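Local structure of single-stranded DNA-binding protein (Thermus aquaticus, 2FXQ) at residues Gly26-Leu30 with Leu59-Glu64; Arg81-Arg85 with Thr171-Glu175. The protein binds single-stranded DNA and probably recruits partner proteins to it during DNA replication, recombination and repair. The contacts are given in a common frame with arbitrary orientation. Numbering follows the deposited sequence.

The chain carries two SSB repeats of the OB-fold clan. In the first repeat, strand 5-14 leads to strands 28-41 and 47-59, and contact 1 (26-30 with 59-64) closes the loop they form, bringing the start of helix 61-66 back to the beginning of strand 28-41. After that helix the chain enters strand 75-84, whose last part opens contact 2 (81-85 with 171-175). This second closure spans 85 residues, passing the link between the repeats to reach strand 171-179 of the second. The two closures follow in series, neither nested nor crossed, with centres about 20 Å apart: contact 1 works within one repeat, contact 2 joins both.

Contact 1: Gly26-Leu30 with Leu59-Glu64; sequences GLAIL and LGRQAE
Ala28, Leu59 and Ala63 carry most of this contact, in which strand 28-30 meets both the end of an antiparallel strand and the helix turn that follows it. Ala28-Leu30 are extended (phi/psi -73/141 to -126/107), Arg61-Glu64 helical (near -63/-40). Ile29 and Leu59 form a non-hydrogen-bonded antiparallel pair, CA to CA 4.7 Å, with their side chains on the same sheet face; Leu59, chi1 m and chi2 t, sets CD2 3.5 Å from Ile29 CG1 and 4.1 Å from Leu27 CD2. One residue further along, Gly60 N donates to Ala28 O at 2.8 Å, nearly straight at 164°. Gly60, phi 72° and psi -132°, a positive phi that favours glycine, is the helix N-cap; its O accepts from Glu64 N at 3.1 Å. The turn points Ala63 CB at the strand, 3.6 Å from Ala28 CB and 3.8 Å from Leu30 CB: the two alanines bring helix turn and strand close, and Leu30 adds its CB. Such a strand-to-helix passage matches the OB fold, whose helix follows the third strand. Around it, Met20 touches Ala28 and Glu64, Leu58 of strand 47-59 touches Leu30 and Ala63, and the Ile29 backbone is hydrogen-bonded to that of Arg21.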
loop_
_atom_site.group_PDB
_atom_site.type_symbol
_atom_site.label_atom_id
_atom_site.label_comp_id
_atom_site.label_asym_id
_atom_site.label_seq_id
_atom_site.Cartn_x
_atom_site.Cartn_y
_atom_site.Cartn_z
ATOM N N GLY A 26 10.261 15.757 -28.529
ATOM C CA GLY A 26 10.215 16.823 -27.549
ATOM C C GLY A 26 9.588 16.409 -26.205
ATOM O O GLY A 26 9.546 17.223 -25.274
ATOM N N LEU A 27 9.054 15.202 -26.097
ATOM C CA LEU A 27 8.436 14.782 -24.820
ATOM C C LEU A 27 9.456 14.753 -23.690
ATOM O O LEU A 27 10.524 14.187 -23.859
ATOM C CB LEU A 27 7.828 13.413 -24.941
ATOM C CG LEU A 27 6.999 12.896 -23.766
ATOM C CD1 LEU A 27 5.629 13.630 -23.683
ATOM C CD2 LEU A 27 6.804 11.393 -24.026
ATOM N N ALA A 28 9.120 15.367 -22.556
ATOM C CA ALA A 28 10.035 15.451 -21.430
ATOM C C ALA A 28 10.169 14.105 -20.758
ATOM O O ALA A 28 9.171 13.430 -20.555
ATOM C CB ALA A 28 9.485 16.470 -20.398
ATOM N N ILE A 29 11.385 13.775 -20.330
ATOM C CA ILE A 29 11.694 12.522 -19.618
ATOM C C ILE A 29 12.503 12.956 -18.407
ATOM O O ILE A 29 13.541 13.656 -18.568
ATOM C CB ILE A 29 12.566 11.597 -20.490
ATOM C CG1 ILE A 29 11.828 11.108 -21.694
ATOM C CG2 ILE A 29 12.909 10.276 -19.761
ATOM C CD1 ILE A 29 12.821 10.571 -22.766
ATOM N N LEU A 30 12.055 12.539 -17.216
ATOM C CA LEU A 30 12.826 12.777 -15.994
ATOM C C LEU A 30 13.017 11.422 -15.315
ATOM O O LEU A 30 12.065 10.830 -14.846
ATOM C CB LEU A 30 12.099 13.741 -15.061
ATOM C CG LEU A 30 12.971 14.253 -13.863
ATOM C CD1 LEU A 30 14.142 15.142 -14.402
ATOM C CD2 LEU A 30 12.118 15.061 -12.905
ATOM N N LEU A 59 7.304 10.869 -17.312
ATOM C CA LEU A 59 7.209 11.333 -18.714
ATOM C C LEU A 59 6.214 12.430 -18.876
ATOM O O LEU A 59 5.164 12.370 -18.249
ATOM C CB LEU A 59 6.695 10.188 -19.571
ATOM C CG LEU A 59 7.594 9.090 -20.105
ATOM C CD1 LEU A 59 6.758 8.244 -21.118
ATOM C CD2 LEU A 59 8.790 9.656 -20.850
ATOM N N GLY A 60 6.467 13.397 -19.780
ATOM C CA GLY A 60 5.457 14.381 -20.124
ATOM C C GLY A 60 5.265 15.369 -18.955
ATOM O O GLY A 60 6.221 15.879 -18.398
ATOM N N ARG A 61 4.021 15.621 -18.581
ATOM C CA ARG A 61 3.696 16.728 -17.667
ATOM C C ARG A 61 4.372 16.638 -16.286
ATOM O O ARG A 61 4.853 17.657 -15.768
ATOM C CB ARG A 61 2.191 16.796 -17.464
ATOM C CG ARG A 61 1.694 18.125 -17.014
ATOM C CD ARG A 61 0.247 18.060 -16.499
ATOM N NE ARG A 61 -0.708 17.662 -17.538
ATOM C CZ ARG A 61 -1.487 18.502 -18.241
ATOM N NH1 ARG A 61 -1.446 19.821 -18.040
ATOM N NH2 ARG A 61 -2.311 18.013 -19.160
ATOM N N GLN A 62 4.401 15.443 -15.690
ATOM C CA GLN A 62 5.143 15.268 -14.408
ATOM C C GLN A 62 6.631 15.555 -14.580
ATOM O O GLN A 62 7.255 16.095 -13.698
ATOM C CB GLN A 62 4.989 13.870 -13.838
ATOM C CG GLN A 62 3.612 13.592 -13.133
ATOM C CD GLN A 62 3.453 14.260 -11.719
ATOM O OE1 GLN A 62 4.298 14.116 -10.816
ATOM N NE2 GLN A 62 2.345 14.972 -11.545
ATOM N N ALA A 63 7.201 15.181 -15.720
ATOM C CA ALA A 63 8.632 15.467 -15.935
ATOM C C ALA A 63 8.896 16.992 -16.014
ATOM O O ALA A 63 9.912 17.491 -15.461
ATOM C CB ALA A 63 9.103 14.779 -17.205
ATOM N N GLU A 64 8.011 17.724 -16.717
ATOM C CA GLU A 64 8.163 19.194 -16.839
ATOM C C GLU A 64 7.978 19.878 -15.465
ATOM O O GLU A 64 8.699 20.820 -15.115
ATOM C CB GLU A 64 7.133 19.789 -17.801
ATOM C CG GLU A 64 7.234 19.294 -19.249
ATOM C CD GLU A 64 8.262 20.084 -20.036
ATOM O OE1 GLU A 64 8.419 19.816 -21.243
ATOM O OE2 GLU A 64 8.936 20.944 -19.427
#

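Contact 2: Arg81-Arg85 with Thr171-Glu175; sequences RLEYR and THFLE
A crossed-strand contact, made by side chains packing on one another and on the facing backbone, joins the first SSB repeat to the second: strand 81-84 and strand 171-175 run 94° apart, their axes 8.1 Å from each other at closest approach. Both backbones are extended, with CA atoms nearest at Glu83 and His172 (7.7 Å) and at Leu82 and Leu174 (8.2 Å). Tyr84, chi1 m and chi2 92°, reaches across so that its OH donates to Phe173 O at 2.6 Å, the acceptor lying at the ring edge. A water donates to Tyr84 OH (3.1 Å) and accepts from Glu175 N (3.0 Å). Leu82 and Leu174, both m,t, meet through Leu82 CB and Leu174 CD2 at 4.1 Å; this CD2 also lies 4.2 Å from Tyr84 CE1. His172, chi1 m, places CD2 3.6 Å from Leu82 O, while Glu83 turns its carboxylate to Gln98 and Arg100. Near-orthogonal strands from separate repeats, meeting through side chains and backbone, are consistent with two OB folds placed side by side in one chain.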
loop_
_atom_site.group_PDB
_atom_site.type_symbol
_atom_site.label_atom_id
_atom_site.label_comp_id
_atom_site.label_asym_id
_atom_site.label_seq_id
_atom_site.Cartn_x
_atom_site.Cartn_y
_atom_site.Cartn_z
ATOM N N ARG A 81 3.356 2.369 -11.860
ATOM C CA ARG A 81 3.109 1.011 -12.343
ATOM C C ARG A 81 4.455 0.439 -12.818
ATOM O O ARG A 81 5.372 1.178 -13.181
ATOM C CB ARG A 81 2.007 1.011 -13.435
ATOM C CG ARG A 81 2.350 1.811 -14.703
ATOM C CD ARG A 81 1.194 1.800 -15.729
ATOM N NE ARG A 81 1.606 2.311 -17.037
ATOM C CZ ARG A 81 1.656 3.602 -17.391
ATOM N NH1 ARG A 81 1.339 4.555 -16.524
ATOM N NH2 ARG A 81 2.057 3.936 -18.616
ATOM N N LEU A 82 4.560 -0.883 -12.879
ATOM C CA LEU A 82 5.731 -1.529 -13.439
ATOM C C LEU A 82 5.671 -1.619 -14.933
ATOM O O LEU A 82 4.630 -1.941 -15.507
ATOM C CB LEU A 82 5.893 -2.939 -12.898
ATOM C CG LEU A 82 6.135 -2.923 -11.426
ATOM C CD1 LEU A 82 6.096 -4.384 -11.008
ATOM C CD2 LEU A 82 7.513 -2.316 -11.070
ATOM N N GLU A 83 6.816 -1.366 -15.560
ATOM C CA GLU A 83 6.930 -1.514 -17.025
ATOM C C GLU A 83 8.363 -1.893 -17.446
ATOM O O GLU A 83 9.280 -1.897 -16.639
ATOM C CB GLU A 83 6.500 -0.209 -17.682
ATOM C CG GLU A 83 7.606 0.818 -17.793
ATOM C CD GLU A 83 7.176 2.141 -18.418
ATOM O OE1 GLU A 83 8.002 3.083 -18.353
ATOM O OE2 GLU A 83 6.033 2.250 -18.949
ATOM N N TYR A 84 8.548 -2.183 -18.726
ATOM C CA TYR A 84 9.892 -2.368 -19.281
ATOM C C TYR A 84 10.451 -1.139 -19.989
ATOM O O TYR A 84 9.709 -0.367 -20.595
ATOM C CB TYR A 84 9.921 -3.575 -20.197
ATOM C CG TYR A 84 9.644 -4.846 -19.463
ATOM C CD1 TYR A 84 8.344 -5.337 -19.360
ATOM C CD2 TYR A 84 10.678 -5.569 -18.861
ATOM C CE1 TYR A 84 8.077 -6.515 -18.686
ATOM C CE2 TYR A 84 10.421 -6.756 -18.177
ATOM C CZ TYR A 84 9.115 -7.219 -18.092
ATOM O OH TYR A 84 8.841 -8.379 -17.418
ATOM N N ARG A 85 11.771 -0.975 -19.874
ATOM C CA ARG A 85 12.593 0.027 -20.604
ATOM C C ARG A 85 13.222 1.078 -19.693
ATOM O O ARG A 85 14.285 1.628 -19.999
ATOM C CB ARG A 85 11.858 0.683 -21.789
ATOM N N THR A 171 -1.497 -6.644 -22.812
ATOM C CA THR A 171 -1.057 -7.490 -21.733
ATOM C C THR A 171 0.401 -7.223 -21.395
ATOM O O THR A 171 1.250 -7.233 -22.277
ATOM C CB THR A 171 -1.265 -8.945 -22.108
ATOM O OG1 THR A 171 -2.618 -9.139 -22.550
ATOM C CG2 THR A 171 -1.149 -9.851 -20.861
ATOM N N HIS A 172 0.680 -6.981 -20.112
ATOM C CA HIS A 172 2.043 -6.893 -19.584
ATOM C C HIS A 172 2.444 -8.225 -18.945
ATOM O O HIS A 172 1.615 -8.855 -18.290
ATOM C CB HIS A 172 2.101 -5.864 -18.466
ATOM C CG HIS A 172 2.356 -4.466 -18.922
ATOM N ND1 HIS A 172 1.736 -3.912 -20.024
ATOM C CD2 HIS A 172 3.134 -3.492 -18.393
ATOM C CE1 HIS A 172 2.147 -2.666 -20.172
ATOM N NE2 HIS A 172 2.990 -2.384 -19.192
ATOM N N PHE A 173 3.713 -8.604 -19.083
ATOM C CA PHE A 173 4.232 -9.817 -18.472
ATOM C C PHE A 173 5.272 -9.532 -17.360
ATOM O O PHE A 173 6.303 -8.891 -17.589
ATOM C CB PHE A 173 4.715 -10.781 -19.561
ATOM C CG PHE A 173 3.673 -11.039 -20.619
ATOM C CD1 PHE A 173 3.523 -10.156 -21.710
ATOM C CD2 PHE A 173 2.786 -12.110 -20.513
ATOM C CE1 PHE A 173 2.522 -10.362 -22.702
ATOM C CE2 PHE A 173 1.790 -12.334 -21.509
ATOM C CZ PHE A 173 1.660 -11.444 -22.603
ATOM N N LEU A 174 4.981 -9.985 -16.130
ATOM C CA LEU A 174 5.782 -9.611 -14.966
ATOM C C LEU A 174 6.190 -10.885 -14.173
ATOM O O LEU A 174 5.421 -11.823 -14.083
ATOM C CB LEU A 174 4.968 -8.660 -14.067
ATOM C CG LEU A 174 4.690 -7.287 -14.685
ATOM C CD1 LEU A 174 3.731 -6.503 -13.791
ATOM C CD2 LEU A 174 5.973 -6.471 -15.016
ATOM N N GLU A 175 7.408 -10.940 -13.661
ATOM C CA GLU A 175 7.898 -12.154 -12.971
ATOM C C GLU A 175 7.755 -11.863 -11.458
ATOM O O GLU A 175 8.001 -10.728 -11.009
ATOM C CB GLU A 175 9.355 -12.457 -13.337
ATOM C CG GLU A 175 9.587 -12.842 -14.791
ATOM C CD GLU A 175 8.821 -14.090 -15.213
ATOM O OE1 GLU A 175 8.445 -14.221 -16.425
ATOM O OE2 GLU A 175 8.603 -14.948 -14.326
HETATM O O HOH W 1 9.440 -8.823 -14.429
#